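Local atomic coordinates of glutathione S-transferase (Bombyx mori, PDB entry 4E8H), a protein that probably catalyses the conjugation of glutathione to electrophilic substrates, working as a homodimer. Residues Leu143-Asp148 with His182-Trp188; Ile165-Thr170 with Trp188-Thr192. All blocks are in the same frame, centred on the assembly; numbering follows the deposited sequence.

Interaction 1 of 2, residues Leu143-Asp148 with His182-Trp188; sequences LNTFLD and HENIAKW
The backbones of Asn144, in the last turn of helix 130-146, and Asn184, in the first turn of helix 183-196, approach to 5.3 Å between their CA atoms, and each side chain reaches the main chain of the other segment. With CG anti to its own backbone N (chi1 -166°), Asn144 extends its amide to the start of the second helix. There OD1 accepts the N-H of Ile185 over 3.2 Å from N to OD1, the donor lying somewhat to one side of the carbonyl plane. This N-H belongs to the first turn, before the helix's own carbonyls can serve it, and the neighbouring helix supplies its acceptor. In the other direction, ND2 of Asn184 donates to the backbone O of Asn144 at 2.8 Å and 157°, coming from above the carbonyl plane rather than along a lone pair. The planes of the two amides are nearly parallel, 18° apart. His182, at the N-cap position, adds its CB at 3.3 Å from Asn144 OD1 and offers a ring edge to Asn144 CB. Such an exchange ties a helix end to a helix start within the all-helical C-terminal domain of the glutathione transferase fold. Beyond the polar pair the surface turns apolar. Leu147 rests its CB on CB of Asn184 at 3.6 Å; its CD1 sits over the indole of Trp188, displaced toward the rim in an off-centre CH-pi contact, while CD2 reaches Trp188 CD1 at 3.5 Å. The NE1 of that indole is held by Asp162, which helps to set the rotation of the ring that faces the leucine. On the preceding turn of helix 130-146, Leu143 crosses Ile185 at about a right angle, Leu143 CD2 meeting Ile185 CD1 at 4.0 Å, and Val153 packs against both Leu143 and Leu147.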
ATOM      1  N   LEU B 143      -7.868  -6.320 -12.711  1.00  6.31           N
ATOM      2  CA  LEU B 143      -7.900  -7.519 -11.865  1.00  6.19           C
ATOM      3  C   LEU B 143      -8.230  -8.765 -12.684  1.00  6.26           C
ATOM      4  O   LEU B 143      -7.599  -9.815 -12.513  1.00  6.03           O
ATOM      5  CB  LEU B 143      -8.889  -7.363 -10.703  1.00  6.09           C
ATOM      6  CG  LEU B 143      -9.090  -8.555  -9.753  1.00  5.86           C
ATOM      7  CD1 LEU B 143      -7.804  -8.957  -9.025  1.00  5.20           C
ATOM      8  CD2 LEU B 143     -10.194  -8.249  -8.754  1.00  5.88           C
ATOM      9  N   ASN B 144      -9.214  -8.640 -13.574  1.00  6.43           N
ATOM     10  CA  ASN B 144      -9.558  -9.727 -14.483  1.00  6.87           C
ATOM     11  C   ASN B 144      -8.357 -10.155 -15.330  1.00  7.31           C
ATOM     12  O   ASN B 144      -8.137 -11.348 -15.546  1.00  7.35           O
ATOM     13  CB  ASN B 144     -10.735  -9.348 -15.383  1.00  6.60           C
ATOM     14  CG  ASN B 144     -11.333 -10.550 -16.085  1.00  6.49           C
ATOM     15  OD1 ASN B 144     -12.010 -11.372 -15.465  1.00  6.06           O
ATOM     16  ND2 ASN B 144     -11.080 -10.665 -17.383  1.00  5.58           N
ATOM     17  N   THR B 145      -7.583  -9.176 -15.792  1.00  8.00           N
ATOM     18  CA  THR B 145      -6.365  -9.434 -16.563  1.00  8.76           C
ATOM     19  C   THR B 145      -5.279 -10.094 -15.708  1.00  9.27           C
ATOM     20  O   THR B 145      -4.594 -11.004 -16.177  1.00  9.36           O
ATOM     21  CB  THR B 145      -5.839  -8.144 -17.241  1.00  8.70           C
ATOM     22  OG1 THR B 145      -6.866  -7.605 -18.080  1.00  8.83           O
ATOM     23  CG2 THR B 145      -4.599  -8.420 -18.096  1.00  8.84           C
ATOM     24  N   PHE B 146      -5.135  -9.650 -14.456  1.00  9.96           N
ATOM     25  CA  PHE B 146      -4.157 -10.249 -13.537  1.00 10.63           C
ATOM     26  C   PHE B 146      -4.411 -11.746 -13.382  1.00 11.30           C
ATOM     27  O   PHE B 146      -3.478 -12.526 -13.186  1.00 11.34           O
ATOM     28  CB  PHE B 146      -4.182  -9.590 -12.147  1.00 10.45           C
ATOM     29  CG  PHE B 146      -3.788  -8.128 -12.132  1.00 10.16           C
ATOM     30  CD1 PHE B 146      -3.154  -7.530 -13.221  1.00  9.85           C
ATOM     31  CD2 PHE B 146      -4.030  -7.358 -10.998  1.00  9.74           C
ATOM     32  CE1 PHE B 146      -2.799  -6.183 -13.189  1.00  9.99           C
ATOM     33  CE2 PHE B 146      -3.671  -6.015 -10.954  1.00  9.84           C
ATOM     34  CZ  PHE B 146      -3.055  -5.426 -12.052  1.00  9.85           C
ATOM     35  N   LEU B 147      -5.681 -12.132 -13.483  1.00 12.21           N
ATOM     36  CA  LEU B 147      -6.095 -13.520 -13.302  1.00 13.14           C
ATOM     37  C   LEU B 147      -6.064 -14.363 -14.586  1.00 14.12           C
ATOM     38  O   LEU B 147      -6.464 -15.531 -14.569  1.00 14.31           O
ATOM     39  CB  LEU B 147      -7.475 -13.573 -12.634  1.00 12.87           C
ATOM     40  CG  LEU B 147      -7.524 -13.065 -11.189  1.00 12.35           C
ATOM     41  CD1 LEU B 147      -8.929 -12.640 -10.787  1.00 11.80           C
ATOM     42  CD2 LEU B 147      -6.960 -14.098 -10.221  1.00 11.84           C
ATOM     43  N   ASP B 148      -5.579 -13.782 -15.683  1.00 15.29           N
ATOM     44  CA  ASP B 148      -5.399 -14.528 -16.932  1.00 16.40           C
ATOM     45  C   ASP B 148      -4.312 -15.590 -16.766  1.00 16.66           C
ATOM     46  O   ASP B 148      -3.124 -15.267 -16.671  1.00 16.76           O
ATOM     47  CB  ASP B 148      -5.055 -13.591 -18.097  1.00 16.69           C
ATOM     48  CG  ASP B 148      -4.797 -14.340 -19.398  1.00 17.85           C
ATOM     49  OD1 ASP B 148      -5.774 -14.802 -20.027  1.00 18.93           O
ATOM     50  OD2 ASP B 148      -3.618 -14.458 -19.797  1.00 19.06           O
ATOM     51  N   HIS B 182     -16.813 -10.710 -16.243  1.00 14.12           N
ATOM     52  CA  HIS B 182     -15.376 -10.805 -15.980  1.00 13.71           C
ATOM     53  C   HIS B 182     -15.113 -12.248 -15.558  1.00 13.42           C
ATOM     54  O   HIS B 182     -15.109 -12.574 -14.365  1.00 13.23           O
ATOM     55  CB  HIS B 182     -14.917  -9.826 -14.890  1.00 13.70           C
ATOM     56  CG  HIS B 182     -15.184  -8.386 -15.206  1.00 13.73           C
ATOM     57  ND1 HIS B 182     -14.193  -7.503 -15.580  1.00 13.75           N
ATOM     58  CD2 HIS B 182     -16.334  -7.672 -15.180  1.00 13.70           C
ATOM     59  CE1 HIS B 182     -14.722  -6.309 -15.781  1.00 13.68           C
ATOM     60  NE2 HIS B 182     -16.020  -6.385 -15.546  1.00 14.09           N
ATOM     61  N   GLU B 183     -14.909 -13.106 -16.553  1.00 13.03           N
ATOM     62  CA  GLU B 183     -14.871 -14.552 -16.340  1.00 12.77           C
ATOM     63  C   GLU B 183     -13.754 -15.014 -15.406  1.00 12.01           C
ATOM     64  O   GLU B 183     -13.963 -15.932 -14.612  1.00 11.86           O
ATOM     65  CB  GLU B 183     -14.817 -15.300 -17.676  1.00 13.11           C
ATOM     66  CG  GLU B 183     -16.061 -15.101 -18.544  1.00 14.82           C
ATOM     67  CD  GLU B 183     -16.122 -16.055 -19.723  1.00 17.02           C
ATOM     68  OE1 GLU B 183     -16.047 -17.284 -19.506  1.00 17.85           O
ATOM     69  OE2 GLU B 183     -16.257 -15.575 -20.869  1.00 17.93           O
ATOM     70  N   ASN B 184     -12.584 -14.381 -15.491  1.00 11.11           N
ATOM     71  CA  ASN B 184     -11.487 -14.708 -14.580  1.00 10.33           C
ATOM     72  C   ASN B 184     -11.829 -14.378 -13.131  1.00  9.74           C
ATOM     73  O   ASN B 184     -11.553 -15.173 -12.234  1.00  9.65           O
ATOM     74  CB  ASN B 184     -10.186 -14.012 -14.991  1.00 10.27           C
ATOM     75  CG  ASN B 184      -9.681 -14.467 -16.347  1.00 10.58           C
ATOM     76  OD1 ASN B 184      -9.895 -15.610 -16.756  1.00 10.79           O
ATOM     77  ND2 ASN B 184      -9.002 -13.570 -17.054  1.00  9.83           N
ATOM     78  N   ILE B 185     -12.436 -13.212 -12.912  1.00  9.05           N
ATOM     79  CA  ILE B 185     -12.877 -12.814 -11.574  1.00  8.39           C
ATOM     80  C   ILE B 185     -13.947 -13.780 -11.061  1.00  8.18           C
ATOM     81  O   ILE B 185     -13.862 -14.254  -9.927  1.00  7.97           O
ATOM     82  CB  ILE B 185     -13.379 -11.342 -11.516  1.00  8.29           C
ATOM     83  CG1 ILE B 185     -12.243 -10.377 -11.881  1.00  8.03           C
ATOM     84  CG2 ILE B 185     -13.934 -11.010 -10.122  1.00  8.02           C
ATOM     85  CD1 ILE B 185     -12.614  -8.898 -11.828  1.00  8.00           C
ATOM     86  N   ALA B 186     -14.931 -14.085 -11.908  1.00  7.98           N
ATOM     87  CA  ALA B 186     -16.029 -14.979 -11.535  1.00  7.90           C
ATOM     88  C   ALA B 186     -15.540 -16.340 -11.041  1.00  7.91           C
ATOM     89  O   ALA B 186     -15.971 -16.809  -9.986  1.00  7.96           O
ATOM     90  CB  ALA B 186     -17.005 -15.147 -12.699  1.00  7.88           C
ATOM     91  N   LYS B 187     -14.635 -16.960 -11.799  1.00  7.94           N
ATOM     92  CA  LYS B 187     -14.093 -18.279 -11.456  1.00  8.06           C
ATOM     93  C   LYS B 187     -13.182 -18.208 -10.235  1.00  7.72           C
ATOM     94  O   LYS B 187     -13.234 -19.078  -9.362  1.00  7.52           O
ATOM     95  CB  LYS B 187     -13.335 -18.883 -12.643  1.00  8.30           C
ATOM     96  CG  LYS B 187     -14.207 -19.222 -13.845  1.00  9.61           C
ATOM     97  CD  LYS B 187     -13.358 -19.523 -15.072  1.00 11.61           C
ATOM     98  CE  LYS B 187     -14.181 -19.434 -16.348  1.00 12.94           C
ATOM     99  NZ  LYS B 187     -13.336 -19.559 -17.570  1.00 13.98           N
ATOM    100  N   TRP B 188     -12.348 -17.170 -10.186  1.00  7.54           N
ATOM    101  CA  TRP B 188     -11.466 -16.923  -9.048  1.00  7.43           C
ATOM    102  C   TRP B 188     -12.256 -16.718  -7.760  1.00  7.56           C
ATOM    103  O   TRP B 188     -11.843 -17.185  -6.699  1.00  7.48           O
ATOM    104  CB  TRP B 188     -10.569 -15.709  -9.314  1.00  7.26           C
ATOM    105  CG  TRP B 188      -9.911 -15.146  -8.083  1.00  7.02           C
ATOM    106  CD1 TRP B 188      -8.707 -15.513  -7.556  1.00  6.88           C
ATOM    107  CD2 TRP B 188     -10.422 -14.112  -7.228  1.00  6.94           C
ATOM    108  NE1 TRP B 188      -8.434 -14.776  -6.429  1.00  6.80           N
ATOM    109  CE2 TRP B 188      -9.470 -13.908  -6.205  1.00  6.95           C
ATOM    110  CE3 TRP B 188     -11.592 -13.338  -7.229  1.00  6.86           C
ATOM    111  CZ2 TRP B 188      -9.651 -12.964  -5.189  1.00  6.84           C
ATOM    112  CZ3 TRP B 188     -11.773 -12.400  -6.216  1.00  6.91           C
ATOM    113  CH2 TRP B 188     -10.804 -12.221  -5.211  1.00  6.98           C
TER

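Interaction 2 of 2, residues Ile165-Thr170 with Trp188-Thr192; sequences IVVTIT and WFERT
The Phe189 ring receives Ile169 CG2 over one face, and Val166 CG2 and Thr170 OG1 at its edge. The methyl stands 3.9 Å from the ring centroid and 19° off the normal, which marks a CH-pi contact. Thr192 OG1 lies over one face of the Trp188 indole, offset toward the rim; at the indole's edge Ile169 CG1 is near the ring plane, 3.7 Å from CZ3, and Ile165 CG2 comes obliquely to within 3.8 Å of CH2. Both segments belong to the helical bundle of the C-terminal glutathione transferase domain, where segments 165-170 and 188-192, on helices 160-174 and 183-196, cross at -112°, with axes 11.0 Å apart at closest approach. That wide spacing leaves room for two aromatic side chains between the backbones. The chi1 of Phe189, -178°, sets its CG opposite the main-chain N and carries the ring toward the partner helix. The branches of Ile169 divide the work, CG1 going to the indole and CG2 to the phenyl. Val166 joins the same two rings through one methyl: CG2 is 3.7 Å from Phe189 CD1 and also abuts Trp188 CH2 and the CG2 of Thr192. Farther along the same edge, Thr170 OG1 lies 3.7 Å from Phe189 CE1; this hydroxyl is hydrogen-bonded to Asp205 and Tyr201, which ties this edge to helix 201-213. Replacing Phe189 with an alanine would probably leave Ile169 CG2 without its aromatic face and Val166 CG2 with the indole alone of its two rings. All the touching residues are buried, and the Thr192 hydroxyl is tied down locally: Thr192 OG1 donates to Trp188 O at 2.9 Å, while the backbone N of Thr192 reaches that oxygen from the opposite face of the carbonyl plane.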
ATOM      1  N   ILE B 165      -8.286  -8.721  -1.295  1.00  7.76           N
ATOM      2  CA  ILE B 165      -9.016  -8.403  -2.523  1.00  7.64           C
ATOM      3  C   ILE B 165     -10.436  -8.996  -2.494  1.00  7.68           C
ATOM      4  O   ILE B 165     -11.394  -8.330  -2.895  1.00  7.66           O
ATOM      5  CB  ILE B 165      -8.213  -8.826  -3.794  1.00  7.56           C
ATOM      6  CG1 ILE B 165      -7.019  -7.880  -3.996  1.00  7.53           C
ATOM      7  CG2 ILE B 165      -9.105  -8.840  -5.038  1.00  7.50           C
ATOM      8  CD1 ILE B 165      -5.965  -8.367  -4.989  1.00  7.07           C
ATOM      9  N   VAL B 166     -10.566 -10.225  -1.988  1.00  7.73           N
ATOM     10  CA  VAL B 166     -11.867 -10.911  -1.938  1.00  7.91           C
ATOM     11  C   VAL B 166     -12.911 -10.182  -1.074  1.00  7.99           C
ATOM     12  O   VAL B 166     -14.111 -10.295  -1.331  1.00  8.05           O
ATOM     13  CB  VAL B 166     -11.739 -12.422  -1.550  1.00  7.90           C
ATOM     14  CG1 VAL B 166     -11.777 -12.631  -0.038  1.00  7.93           C
ATOM     15  CG2 VAL B 166     -12.826 -13.250  -2.229  1.00  8.08           C
ATOM     16  N   VAL B 167     -12.453  -9.432  -0.070  1.00  8.04           N
ATOM     17  CA  VAL B 167     -13.353  -8.623   0.756  1.00  8.00           C
ATOM     18  C   VAL B 167     -14.130  -7.628  -0.115  1.00  7.99           C
ATOM     19  O   VAL B 167     -15.348  -7.484   0.028  1.00  8.01           O
ATOM     20  CB  VAL B 167     -12.594  -7.883   1.894  1.00  8.06           C
ATOM     21  CG1 VAL B 167     -13.521  -6.920   2.629  1.00  8.07           C
ATOM     22  CG2 VAL B 167     -11.995  -8.882   2.878  1.00  7.90           C
ATOM     23  N   THR B 168     -13.417  -6.969  -1.026  1.00  7.90           N
ATOM     24  CA  THR B 168     -14.001  -5.985  -1.935  1.00  7.80           C
ATOM     25  C   THR B 168     -14.987  -6.624  -2.908  1.00  7.75           C
ATOM     26  O   THR B 168     -16.055  -6.066  -3.183  1.00  7.62           O
ATOM     27  CB  THR B 168     -12.889  -5.221  -2.693  1.00  7.85           C
ATOM     28  OG1 THR B 168     -12.182  -4.390  -1.767  1.00  8.09           O
ATOM     29  CG2 THR B 168     -13.462  -4.343  -3.804  1.00  7.75           C
ATOM     30  N   ILE B 169     -14.623  -7.795  -3.418  1.00  7.72           N
ATOM     31  CA  ILE B 169     -15.476  -8.529  -4.343  1.00  7.76           C
ATOM     32  C   ILE B 169     -16.717  -9.041  -3.610  1.00  7.76           C
ATOM     33  O   ILE B 169     -17.821  -9.011  -4.163  1.00  7.79           O
ATOM     34  CB  ILE B 169     -14.694  -9.662  -5.070  1.00  7.80           C
ATOM     35  CG1 ILE B 169     -13.466  -9.091  -5.804  1.00  7.73           C
ATOM     36  CG2 ILE B 169     -15.594 -10.431  -6.038  1.00  7.92           C
ATOM     37  CD1 ILE B 169     -13.758  -7.947  -6.791  1.00  7.71           C
ATOM     38  N   THR B 170     -16.540  -9.475  -2.361  1.00  7.73           N
ATOM     39  CA  THR B 170     -17.672  -9.850  -1.511  1.00  7.82           C
ATOM     40  C   THR B 170     -18.622  -8.663  -1.306  1.00  8.04           C
ATOM     41  O   THR B 170     -19.841  -8.822  -1.419  1.00  8.05           O
ATOM     42  CB  THR B 170     -17.214 -10.419  -0.145  1.00  7.85           C
ATOM     43  OG1 THR B 170     -16.384 -11.569  -0.358  1.00  7.43           O
ATOM     44  CG2 THR B 170     -18.413 -10.833   0.711  1.00  7.65           C
ATOM     45  N   TRP B 188     -12.348 -17.170 -10.186  1.00  7.54           N
ATOM     46  CA  TRP B 188     -11.466 -16.923  -9.048  1.00  7.43           C
ATOM     47  C   TRP B 188     -12.256 -16.718  -7.760  1.00  7.56           C
ATOM     48  O   TRP B 188     -11.843 -17.185  -6.699  1.00  7.48           O
ATOM     49  CB  TRP B 188     -10.569 -15.709  -9.314  1.00  7.26           C
ATOM     50  CG  TRP B 188      -9.911 -15.146  -8.083  1.00  7.02           C
ATOM     51  CD1 TRP B 188      -8.707 -15.513  -7.556  1.00  6.88           C
ATOM     52  CD2 TRP B 188     -10.422 -14.112  -7.228  1.00  6.94           C
ATOM     53  NE1 TRP B 188      -8.434 -14.776  -6.429  1.00  6.80           N
ATOM     54  CE2 TRP B 188      -9.470 -13.908  -6.205  1.00  6.95           C
ATOM     55  CE3 TRP B 188     -11.592 -13.338  -7.229  1.00  6.86           C
ATOM     56  CZ2 TRP B 188      -9.651 -12.964  -5.189  1.00  6.84           C
ATOM     57  CZ3 TRP B 188     -11.773 -12.400  -6.216  1.00  6.91           C
ATOM     58  CH2 TRP B 188     -10.804 -12.221  -5.211  1.00  6.98           C
ATOM     59  N   PHE B 189     -13.381 -16.013  -7.855  1.00  7.89           N
ATOM     60  CA  PHE B 189     -14.207 -15.717  -6.683  1.00  8.44           C
ATOM     61  C   PHE B 189     -14.828 -16.991  -6.103  1.00  8.92           C
ATOM     62  O   PHE B 189     -14.835 -17.181  -4.884  1.00  8.97           O
ATOM     63  CB  PHE B 189     -15.265 -14.653  -7.021  1.00  8.29           C
ATOM     64  CG  PHE B 189     -16.144 -14.245  -5.860  1.00  8.17           C
ATOM     65  CD1 PHE B 189     -15.598 -13.843  -4.640  1.00  8.14           C
ATOM     66  CD2 PHE B 189     -17.529 -14.227  -6.008  1.00  8.15           C
ATOM     67  CE1 PHE B 189     -16.424 -13.456  -3.578  1.00  8.20           C
ATOM     68  CE2 PHE B 189     -18.363 -13.839  -4.956  1.00  8.19           C
ATOM     69  CZ  PHE B 189     -17.810 -13.455  -3.738  1.00  8.08           C
ATOM     70  N   GLU B 190     -15.323 -17.868  -6.977  1.00  9.55           N
ATOM     71  CA  GLU B 190     -15.885 -19.149  -6.542  1.00 10.23           C
ATOM     72  C   GLU B 190     -14.801 -20.024  -5.921  1.00 10.31           C
ATOM     73  O   GLU B 190     -15.026 -20.675  -4.901  1.00 10.35           O
ATOM     74  CB  GLU B 190     -16.572 -19.878  -7.703  1.00 10.39           C
ATOM     75  CG  GLU B 190     -17.783 -19.146  -8.293  1.00 11.62           C
ATOM     76  CD  GLU B 190     -18.862 -18.830  -7.263  1.00 13.13           C
ATOM     77  OE1 GLU B 190     -19.216 -19.728  -6.468  1.00 13.75           O
ATOM     78  OE2 GLU B 190     -19.362 -17.683  -7.257  1.00 13.67           O
ATOM     79  N   ARG B 191     -13.619 -20.005  -6.536  1.00 10.52           N
ATOM     80  CA  ARG B 191     -12.450 -20.740  -6.062  1.00 10.63           C
ATOM     81  C   ARG B 191     -12.006 -20.302  -4.661  1.00 10.62           C
ATOM     82  O   ARG B 191     -11.760 -21.141  -3.795  1.00 10.58           O
ATOM     83  CB  ARG B 191     -11.303 -20.561  -7.061  1.00 10.70           C
ATOM     84  CG  ARG B 191     -10.095 -21.462  -6.843  1.00 11.25           C
ATOM     85  CD  ARG B 191      -9.042 -21.258  -7.935  1.00 12.09           C
ATOM     86  NE  ARG B 191      -9.566 -21.531  -9.275  1.00 12.74           N
ATOM     87  CZ  ARG B 191      -9.696 -20.625 -10.243  1.00 13.24           C
ATOM     88  NH1 ARG B 191      -9.330 -19.363 -10.048  1.00 13.10           N
ATOM     89  NH2 ARG B 191     -10.187 -20.986 -11.421  1.00 13.52           N
ATOM     90  N   THR B 192     -11.916 -18.989  -4.450  1.00 10.70           N
ATOM     91  CA  THR B 192     -11.384 -18.419  -3.208  1.00 10.76           C
ATOM     92  C   THR B 192     -12.372 -18.561  -2.045  1.00 11.12           C
ATOM     93  O   THR B 192     -11.964 -18.835  -0.912  1.00 10.92           O
ATOM     94  CB  THR B 192     -10.939 -16.948  -3.414  1.00 10.72           C
ATOM     95  OG1 THR B 192     -10.007 -16.883  -4.502  1.00 10.18           O
ATOM     96  CG2 THR B 192     -10.283 -16.376  -2.160  1.00 10.69           C
TER

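Interactions 1 and 2 have centres 10 Å apart and share helix 183-196, with Trp188 taking part in both. Along the chain the segments alternate: 143-148, 165-170, 182-188, then 188-192. Consecutive helices 130-146 and 160-174 thus each pack against a different part of the helix that follows them, its start in interaction 1 and its next turn in interaction 2. The contacts also touch directly, Leu143 CD2 lying 3.9 Å from Ile165 CG2. Interaction 1 is partly buried and farther from the chain's centre; interaction 2 is fully buried, with the Ile165 side chain about 12 Å from bound glutathione. Together they join three helices of the C-terminal domain.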